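Long-range contact in probable ribosomal RNA small subunit methyltransferase (Thermus thermophilus, PDB 3DMH), which methylates N2 of a guanosine in 16S ribosomal RNA of the small subunit, using S-adenosylmethionine as the methyl donor: residues L3-P15 with G19-R31. Residues are numbered along the deposited sequence; the frame is centred on the assembly and turned at random.
Sequences LTREAYHRLTPLP and GRLFIKPGARGYR. With SO4 (sulfate ion), chain B; SO4 (sulfate ion), chain C.
K24 brings its ammonium over one face of the Y8 ring: NZ stands 3.7 Å from the ring centroid, a cation-pi contact offset toward the rim. Bends at chi3 (-58°) and chi4 (-67°) fold the chain back, so that NZ also donates to Y8 O at 2.8 Å and, in the carbonyl plane, to P25 O of its own segment. P25 packs alongside the same tyrosine, its CB 3.6 Å from Y8 CD1. Beyond this junction the chain forms a beta hairpin, 12-16 with 19-23. T12 and I23 exchange two backbone hydrogen bonds, as do L14 and L21, which fixes the antiparallel pairing. On one face P13 CB sits 3.9 Å from the F22 ring centroid, only 13° off the normal, a CH-pi contact; on the other, L14 CD1 reaches Y30 CE1 at 3.5 Å. D288, which binds S-adenosylmethionine, pairs with K24 NZ and accepts from Y8 OH. With an alanine in place of K24, Y8 O and P25 O would probably lose this donor and D288 its salt-bridge mate. One buried cation thus ties the hairpin's end to the cofactor pocket, where Y8 touches S-adenosylmethionine, and probably helps hold D288 ionised.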
ATOM      1  N   LEU A   3       4.639  18.955  -5.068  1.00 28.87           N
ATOM      2  CA  LEU A   3       3.257  19.367  -4.711  1.00 28.11           C
ATOM      3  C   LEU A   3       3.216  19.943  -3.308  1.00 27.37           C
ATOM      4  O   LEU A   3       3.981  19.528  -2.445  1.00 28.52           O
ATOM      5  CB  LEU A   3       2.324  18.150  -4.758  1.00 28.25           C
ATOM      6  CG  LEU A   3       2.190  17.332  -6.044  1.00 29.51           C
ATOM      7  CD1 LEU A   3       1.414  16.056  -5.781  1.00 30.40           C
ATOM      8  CD2 LEU A   3       1.521  18.151  -7.153  1.00 31.35           C
ATOM      9  N   THR A   4       2.302  20.880  -3.080  1.00 26.22           N
ATOM     10  CA  THR A   4       1.945  21.300  -1.735  1.00 25.29           C
ATOM     11  C   THR A   4       1.211  20.147  -1.044  1.00 24.83           C
ATOM     12  O   THR A   4       0.816  19.169  -1.700  1.00 24.46           O
ATOM     13  CB  THR A   4       1.009  22.500  -1.761  1.00 25.11           C
ATOM     14  OG1 THR A   4      -0.185  22.155  -2.480  1.00 25.57           O
ATOM     15  CG2 THR A   4       1.692  23.708  -2.445  1.00 25.20           C
ATOM     16  N   ARG A   5       1.035  20.249   0.268  1.00 24.52           N
ATOM     17  CA  ARG A   5       0.271  19.220   0.981  1.00 23.75           C
ATOM     18  C   ARG A   5      -1.170  19.201   0.487  1.00 23.69           C
ATOM     19  O   ARG A   5      -1.700  18.134   0.197  1.00 22.44           O
ATOM     20  CB  ARG A   5       0.337  19.433   2.490  1.00 24.34           C
ATOM     21  CG  ARG A   5       1.723  19.144   3.046  1.00 25.47           C
ATOM     22  CD  ARG A   5       1.835  19.518   4.516  1.00 28.58           C
ATOM     23  NE  ARG A   5       1.649  20.948   4.718  1.00 28.82           N
ATOM     24  CZ  ARG A   5       0.721  21.495   5.495  1.00 30.48           C
ATOM     25  NH1 ARG A   5      -0.115  20.735   6.192  1.00 32.13           N
ATOM     26  NH2 ARG A   5       0.646  22.816   5.596  1.00 32.72           N
ATOM     27  N   GLU A   6      -1.782  20.382   0.352  1.00 23.27           N
ATOM     28  CA  GLU A   6      -3.131  20.499  -0.219  1.00 22.73           C
ATOM     29  C   GLU A   6      -3.219  19.839  -1.602  1.00 21.83           C
ATOM     30  O   GLU A   6      -4.169  19.106  -1.871  1.00 22.51           O
ATOM     31  CB  GLU A   6      -3.589  21.974  -0.274  1.00 22.61           C
ATOM     32  CG  GLU A   6      -5.058  22.161  -0.704  1.00 25.02           C
ATOM     33  CD  GLU A   6      -5.248  22.178  -2.226  1.00 26.02           C
ATOM     34  OE1 GLU A   6      -4.373  22.703  -2.941  1.00 25.47           O
ATOM     35  OE2 GLU A   6      -6.271  21.646  -2.702  1.00 26.54           O
ATOM     36  N   ALA A   7      -2.219  20.061  -2.458  1.00 21.36           N
ATOM     37  CA  ALA A   7      -2.218  19.422  -3.789  1.00 20.70           C
ATOM     38  C   ALA A   7      -2.049  17.900  -3.727  1.00 20.28           C
ATOM     39  O   ALA A   7      -2.681  17.167  -4.482  1.00 19.58           O
ATOM     40  CB  ALA A   7      -1.165  20.032  -4.683  1.00 21.88           C
ATOM     41  N   TYR A   8      -1.192  17.427  -2.822  1.00 18.89           N
ATOM     42  CA  TYR A   8      -1.071  15.995  -2.611  1.00 18.48           C
ATOM     43  C   TYR A   8      -2.421  15.353  -2.234  1.00 17.74           C
ATOM     44  O   TYR A   8      -2.750  14.263  -2.732  1.00 17.32           O
ATOM     45  CB  TYR A   8       0.008  15.626  -1.545  1.00 18.12           C
ATOM     46  CG  TYR A   8      -0.037  14.119  -1.369  1.00 17.70           C
ATOM     47  CD1 TYR A   8       0.575  13.287  -2.299  1.00 16.52           C
ATOM     48  CD2 TYR A   8      -0.822  13.515  -0.362  1.00 16.65           C
ATOM     49  CE1 TYR A   8       0.466  11.916  -2.248  1.00 17.57           C
ATOM     50  CE2 TYR A   8      -0.944  12.135  -0.287  1.00 18.34           C
ATOM     51  CZ  TYR A   8      -0.309  11.317  -1.229  1.00 16.66           C
ATOM     52  OH  TYR A   8      -0.465   9.965  -1.189  1.00 18.04           O
ATOM     53  N   HIS A   9      -3.161  15.995  -1.327  1.00 18.32           N
ATOM     54  CA  HIS A   9      -4.409  15.433  -0.805  1.00 18.25           C
ATOM     55  C   HIS A   9      -5.639  15.716  -1.655  1.00 18.44           C
ATOM     56  O   HIS A   9      -6.716  15.194  -1.361  1.00 18.53           O
ATOM     57  CB  HIS A   9      -4.672  15.908   0.617  1.00 18.80           C
ATOM     58  CG  HIS A   9      -3.770  15.285   1.630  1.00 19.47           C
ATOM     59  ND1 HIS A   9      -3.823  13.945   1.941  1.00 19.08           N
ATOM     60  CD2 HIS A   9      -2.799  15.818   2.413  1.00 21.01           C
ATOM     61  CE1 HIS A   9      -2.914  13.669   2.861  1.00 18.25           C
ATOM     62  NE2 HIS A   9      -2.281  14.790   3.169  1.00 18.75           N
ATOM     63  N   ARG A  10      -5.468  16.559  -2.674  1.00 18.66           N
ATOM     64  CA  ARG A  10      -6.599  16.994  -3.498  1.00 18.72           C
ATOM     65  C   ARG A  10      -7.106  15.877  -4.394  1.00 18.94           C
ATOM     66  O   ARG A  10      -6.316  15.188  -5.035  1.00 18.11           O
ATOM     67  CB  ARG A  10      -6.190  18.169  -4.357  1.00 19.60           C
ATOM     68  CG  ARG A  10      -7.332  18.714  -5.165  1.00 20.89           C
ATOM     69  CD  ARG A  10      -6.877  19.821  -6.049  1.00 22.96           C
ATOM     70  NE  ARG A  10      -6.673  21.052  -5.289  1.00 24.19           N
ATOM     71  CZ  ARG A  10      -6.788  22.263  -5.830  1.00 23.46           C
ATOM     72  NH1 ARG A  10      -7.103  22.369  -7.115  1.00 26.19           N
ATOM     73  NH2 ARG A  10      -6.597  23.356  -5.096  1.00 23.77           N
ATOM     74  N   LEU A  11      -8.439  15.732  -4.443  1.00 18.43           N
ATOM     75  CA  LEU A  11      -9.096  14.786  -5.364  1.00 18.41           C
ATOM     76  C   LEU A  11      -9.569  15.581  -6.566  1.00 17.97           C
ATOM     77  O   LEU A  11     -10.239  16.600  -6.393  1.00 19.08           O
ATOM     78  CB  LEU A  11     -10.301  14.119  -4.687  1.00 18.46           C
ATOM     79  CG  LEU A  11     -10.091  13.524  -3.279  1.00 21.61           C
ATOM     80  CD1 LEU A  11     -11.352  12.813  -2.835  1.00 23.77           C
ATOM     81  CD2 LEU A  11      -8.928  12.586  -3.216  1.00 22.86           C
ATOM     82  N   THR A  12      -9.199  15.132  -7.764  1.00 16.43           N
ATOM     83  CA  THR A  12      -9.483  15.871  -8.998  1.00 16.44           C
ATOM     84  C   THR A  12     -10.314  14.982  -9.926  1.00 15.84           C
ATOM     85  O   THR A  12      -9.883  13.879 -10.238  1.00 16.11           O
ATOM     86  CB  THR A  12      -8.205  16.249  -9.714  1.00 16.50           C
ATOM     87  OG1 THR A  12      -7.447  17.141  -8.890  1.00 19.00           O
ATOM     88  CG2 THR A  12      -8.561  16.968 -11.021  1.00 17.87           C
ATOM     89  N   PRO A  13     -11.498  15.456 -10.374  1.00 15.51           N
ATOM     90  CA  PRO A  13     -12.309  14.670 -11.298  1.00 15.66           C
ATOM     91  C   PRO A  13     -11.846  14.796 -12.734  1.00 16.21           C
ATOM     92  O   PRO A  13     -11.672  15.917 -13.236  1.00 17.27           O
ATOM     93  CB  PRO A  13     -13.713  15.259 -11.126  1.00 15.96           C
ATOM     94  CG  PRO A  13     -13.473  16.712 -10.787  1.00 16.52           C
ATOM     95  CD  PRO A  13     -12.145  16.734 -10.009  1.00 16.05           C
ATOM     96  N   LEU A  14     -11.639  13.645 -13.376  1.00 17.14           N
ATOM     97  CA  LEU A  14     -11.316  13.680 -14.803  1.00 18.62           C
ATOM     98  C   LEU A  14     -12.467  13.128 -15.634  1.00 18.25           C
ATOM     99  O   LEU A  14     -13.192  12.234 -15.181  1.00 16.77           O
ATOM    100  CB  LEU A  14     -10.017  12.922 -15.063  1.00 21.19           C
ATOM    101  CG  LEU A  14      -8.783  13.546 -14.395  1.00 23.73           C
ATOM    102  CD1 LEU A  14      -7.590  12.701 -14.728  1.00 27.00           C
ATOM    103  CD2 LEU A  14      -8.550  14.985 -14.859  1.00 26.72           C
ATOM    104  N   PRO A  15     -12.648  13.672 -16.844  1.00 17.93           N
ATOM    105  CA  PRO A  15     -13.773  13.262 -17.689  1.00 18.74           C
ATOM    106  C   PRO A  15     -13.569  11.926 -18.406  1.00 20.23           C
ATOM    107  O   PRO A  15     -12.435  11.603 -18.814  1.00 20.80           O
ATOM    108  CB  PRO A  15     -13.861  14.384 -18.728  1.00 19.15           C
ATOM    109  CG  PRO A  15     -12.463  14.927 -18.810  1.00 19.23           C
ATOM    110  CD  PRO A  15     -11.843  14.748 -17.466  1.00 18.69           C
ATOM    111  N   GLY A  19     -19.461  10.481 -17.789  1.00 14.60           N
ATOM    112  CA  GLY A  19     -19.223  10.699 -16.369  1.00 14.04           C
ATOM    113  C   GLY A  19     -17.876  11.304 -16.039  1.00 12.99           C
ATOM    114  O   GLY A  19     -17.270  12.010 -16.857  1.00 13.97           O
ATOM    115  N   ARG A  20     -17.440  11.009 -14.819  1.00 15.29           N
ATOM    116  CA  ARG A  20     -16.186  11.520 -14.289  1.00 15.18           C
ATOM    117  C   ARG A  20     -15.637  10.530 -13.284  1.00 16.23           C
ATOM    118  O   ARG A  20     -16.358   9.691 -12.765  1.00 17.70           O
ATOM    119  CB  ARG A  20     -16.398  12.893 -13.644  1.00 16.16           C
ATOM    120  CG  ARG A  20     -17.187  12.833 -12.329  1.00 15.76           C
ATOM    121  CD  ARG A  20     -17.517  14.208 -11.763  1.00 15.94           C
ATOM    122  NE  ARG A  20     -18.198  14.025 -10.460  1.00 15.91           N
ATOM    123  CZ  ARG A  20     -18.230  14.944  -9.490  1.00 15.72           C
ATOM    124  NH1 ARG A  20     -17.633  16.124  -9.622  1.00 15.85           N
ATOM    125  NH2 ARG A  20     -18.862  14.653  -8.333  1.00 15.89           N
ATOM    126  N   LEU A  21     -14.337  10.628 -13.029  1.00 16.54           N
ATOM    127  CA  LEU A  21     -13.697   9.751 -12.079  1.00 18.04           C
ATOM    128  C   LEU A  21     -12.650  10.551 -11.336  1.00 17.03           C
ATOM    129  O   LEU A  21     -11.842  11.238 -11.963  1.00 17.25           O
ATOM    130  CB  LEU A  21     -13.031   8.601 -12.843  1.00 19.29           C
ATOM    131  CG  LEU A  21     -12.576   7.414 -12.019  1.00 20.89           C
ATOM    132  CD1 LEU A  21     -13.777   6.601 -11.498  1.00 23.42           C
ATOM    133  CD2 LEU A  21     -11.665   6.546 -12.868  1.00 22.53           C
ATOM    134  N   PHE A  22     -12.689  10.504 -10.005  1.00 16.66           N
ATOM    135  CA  PHE A  22     -11.681  11.212  -9.215  1.00 17.24           C
ATOM    136  C   PHE A  22     -10.384  10.441  -9.129  1.00 16.70           C
ATOM    137  O   PHE A  22     -10.378   9.223  -8.910  1.00 17.31           O
ATOM    138  CB  PHE A  22     -12.182  11.473  -7.792  1.00 17.27           C
ATOM    139  CG  PHE A  22     -13.241  12.566  -7.719  1.00 16.06           C
ATOM    140  CD1 PHE A  22     -12.875  13.866  -7.399  1.00 15.90           C
ATOM    141  CD2 PHE A  22     -14.600  12.291  -7.975  1.00 16.45           C
ATOM    142  CE1 PHE A  22     -13.817  14.871  -7.291  1.00 16.47           C
ATOM    143  CE2 PHE A  22     -15.553  13.319  -7.896  1.00 16.70           C
ATOM    144  CZ  PHE A  22     -15.148  14.607  -7.544  1.00 16.95           C
ATOM    145  N   ILE A  23      -9.295  11.188  -9.240  1.00 16.76           N
ATOM    146  CA  ILE A  23      -7.957  10.635  -9.041  1.00 18.45           C
ATOM    147  C   ILE A  23      -7.201  11.536  -8.064  1.00 17.75           C
ATOM    148  O   ILE A  23      -7.603  12.672  -7.801  1.00 17.20           O
ATOM    149  CB  ILE A  23      -7.187  10.479 -10.384  1.00 19.62           C
ATOM    150  CG1 ILE A  23      -6.823  11.845 -10.960  1.00 20.16           C
ATOM    151  CG2 ILE A  23      -8.008   9.575 -11.378  1.00 21.08           C
ATOM    152  CD1 ILE A  23      -5.881  11.767 -12.156  1.00 21.95           C
ATOM    153  N   LYS A  24      -6.077  11.054  -7.551  1.00 17.15           N
ATOM    154  CA  LYS A  24      -5.234  11.913  -6.714  1.00 17.46           C
ATOM    155  C   LYS A  24      -3.820  11.350  -6.746  1.00 17.38           C
ATOM    156  O   LYS A  24      -3.634  10.157  -7.057  1.00 17.70           O
ATOM    157  CB  LYS A  24      -5.738  11.993  -5.250  1.00 17.23           C
ATOM    158  CG  LYS A  24      -5.490  10.708  -4.453  1.00 16.84           C
ATOM    159  CD  LYS A  24      -5.845  10.837  -2.964  1.00 16.36           C
ATOM    160  CE  LYS A  24      -5.077  11.943  -2.270  1.00 17.98           C
ATOM    161  NZ  LYS A  24      -3.590  11.680  -2.172  1.00 16.41           N
ATOM    162  N   PRO A  25      -2.829  12.190  -6.389  1.00 18.16           N
ATOM    163  CA  PRO A  25      -1.471  11.672  -6.233  1.00 18.73           C
ATOM    164  C   PRO A  25      -1.456  10.498  -5.244  1.00 19.85           C
ATOM    165  O   PRO A  25      -2.175  10.492  -4.248  1.00 19.07           O
ATOM    166  CB  PRO A  25      -0.698  12.876  -5.692  1.00 18.74           C
ATOM    167  CG  PRO A  25      -1.450  14.090  -6.259  1.00 18.70           C
ATOM    168  CD  PRO A  25      -2.906  13.640  -6.114  1.00 18.48           C
ATOM    169  N   GLY A  26      -0.681   9.469  -5.576  1.00 20.03           N
ATOM    170  CA  GLY A  26      -0.548   8.314  -4.677  1.00 21.07           C
ATOM    171  C   GLY A  26      -1.614   7.232  -4.779  1.00 21.00           C
ATOM    172  O   GLY A  26      -1.567   6.219  -4.062  1.00 22.42           O
ATOM    173  N   ALA A  27      -2.589   7.418  -5.670  1.00 20.74           N
ATOM    174  CA  ALA A  27      -3.608   6.406  -5.913  1.00 20.24           C
ATOM    175  C   ALA A  27      -3.323   5.603  -7.204  1.00 20.65           C
ATOM    176  O   ALA A  27      -3.068   6.198  -8.281  1.00 22.60           O
ATOM    177  CB  ALA A  27      -4.986   7.055  -6.000  1.00 19.75           C
ATOM    178  N   ARG A  28      -3.340   4.273  -7.091  1.00 20.35           N
ATOM    179  CA  ARG A  28      -3.124   3.356  -8.223  1.00 21.39           C
ATOM    180  C   ARG A  28      -4.298   3.358  -9.195  1.00 21.87           C
ATOM    181  O   ARG A  28      -5.427   3.660  -8.829  1.00 20.60           O
ATOM    182  CB  ARG A  28      -2.971   1.907  -7.731  1.00 22.85           C
ATOM    183  CG  ARG A  28      -1.731   1.533  -6.938  1.00 24.97           C
ATOM    184  CD  ARG A  28      -1.853   0.021  -6.709  1.00 28.67           C
ATOM    185  NE  ARG A  28      -0.852  -0.554  -5.800  1.00 30.27           N
ATOM    186  CZ  ARG A  28      -1.058  -0.829  -4.506  1.00 32.50           C
ATOM    187  NH1 ARG A  28      -2.233  -0.583  -3.926  1.00 30.70           N
ATOM    188  NH2 ARG A  28      -0.073  -1.356  -3.786  1.00 32.86           N
ATOM    189  N   GLY A  29      -4.033   2.990 -10.446  1.00 22.29           N
ATOM    190  CA  GLY A  29      -5.113   2.672 -11.380  1.00 24.12           C
ATOM    191  C   GLY A  29      -5.428   3.723 -12.425  1.00 24.82           C
ATOM    192  O   GLY A  29      -6.372   3.547 -13.215  1.00 24.93           O
ATOM    193  N   TYR A  30      -4.659   4.813 -12.413  1.00 25.72           N
ATOM    194  CA  TYR A  30      -4.798   5.909 -13.382  1.00 27.73           C
ATOM    195  C   TYR A  30      -3.655   5.844 -14.394  1.00 27.22           C
ATOM    196  O   TYR A  30      -2.484   5.791 -14.006  1.00 27.58           O
ATOM    197  CB  TYR A  30      -4.767   7.251 -12.643  1.00 29.61           C
ATOM    198  CG  TYR A  30      -4.588   8.493 -13.501  1.00 32.25           C
ATOM    199  CD1 TYR A  30      -5.548   8.863 -14.445  1.00 32.75           C
ATOM    200  CD2 TYR A  30      -3.466   9.316 -13.340  1.00 34.70           C
ATOM    201  CE1 TYR A  30      -5.385  10.012 -15.223  1.00 34.24           C
ATOM    202  CE2 TYR A  30      -3.298  10.466 -14.108  1.00 35.18           C
ATOM    203  CZ  TYR A  30      -4.263  10.804 -15.044  1.00 34.06           C
ATOM    204  OH  TYR A  30      -4.098  11.944 -15.806  1.00 34.79           O
ATOM    205  N   ARG A  31      -4.012   5.859 -15.682  1.00 26.94           N
ATOM    206  CA  ARG A  31      -3.019   5.778 -16.780  1.00 27.22           C
ATOM    207  C   ARG A  31      -2.118   4.556 -16.601  1.00 26.51           C
ATOM    208  O   ARG A  31      -0.898   4.612 -16.792  1.00 26.92           O
ATOM    209  CB  ARG A  31      -2.216   7.075 -16.905  1.00 27.97           C
ATOM    210  CG  ARG A  31      -3.045   8.218 -17.464  1.00 31.60           C
ATOM    211  CD  ARG A  31      -2.231   9.484 -17.656  1.00 36.80           C
ATOM    212  NE  ARG A  31      -2.761  10.295 -18.752  1.00 41.90           N
ATOM    213  CZ  ARG A  31      -2.469  11.578 -18.958  1.00 42.65           C
ATOM    214  NH1 ARG A  31      -1.651  12.223 -18.134  1.00 44.41           N
ATOM    215  NH2 ARG A  31      -3.003  12.221 -19.991  1.00 43.43           N
TER
HETATM  216  S   SO4 B 382       3.194  23.009   1.968  0.60 37.63           S
HETATM  217  O1  SO4 B 382       3.781  24.082   1.171  0.60 40.06           O
HETATM  218  O2  SO4 B 382       1.770  23.247   2.140  0.60 37.63           O
HETATM  219  O3  SO4 B 382       3.446  21.738   1.295  0.60 38.71           O
HETATM  220  O4  SO4 B 382       3.799  22.960   3.291  0.60 37.81           O
HETATM  221  S   SO4 C 383       0.264  -3.609  -7.777  1.00 31.63           S
HETATM  222  O1  SO4 C 383      -1.201  -3.521  -7.905  1.00 30.82           O
HETATM  223  O2  SO4 C 383       0.656  -4.299  -6.556  1.00 32.58           O
HETATM  224  O3  SO4 C 383       0.797  -4.381  -8.918  1.00 30.80           O
HETATM  225  O4  SO4 C 383       0.800  -2.251  -7.801  1.00 33.05           O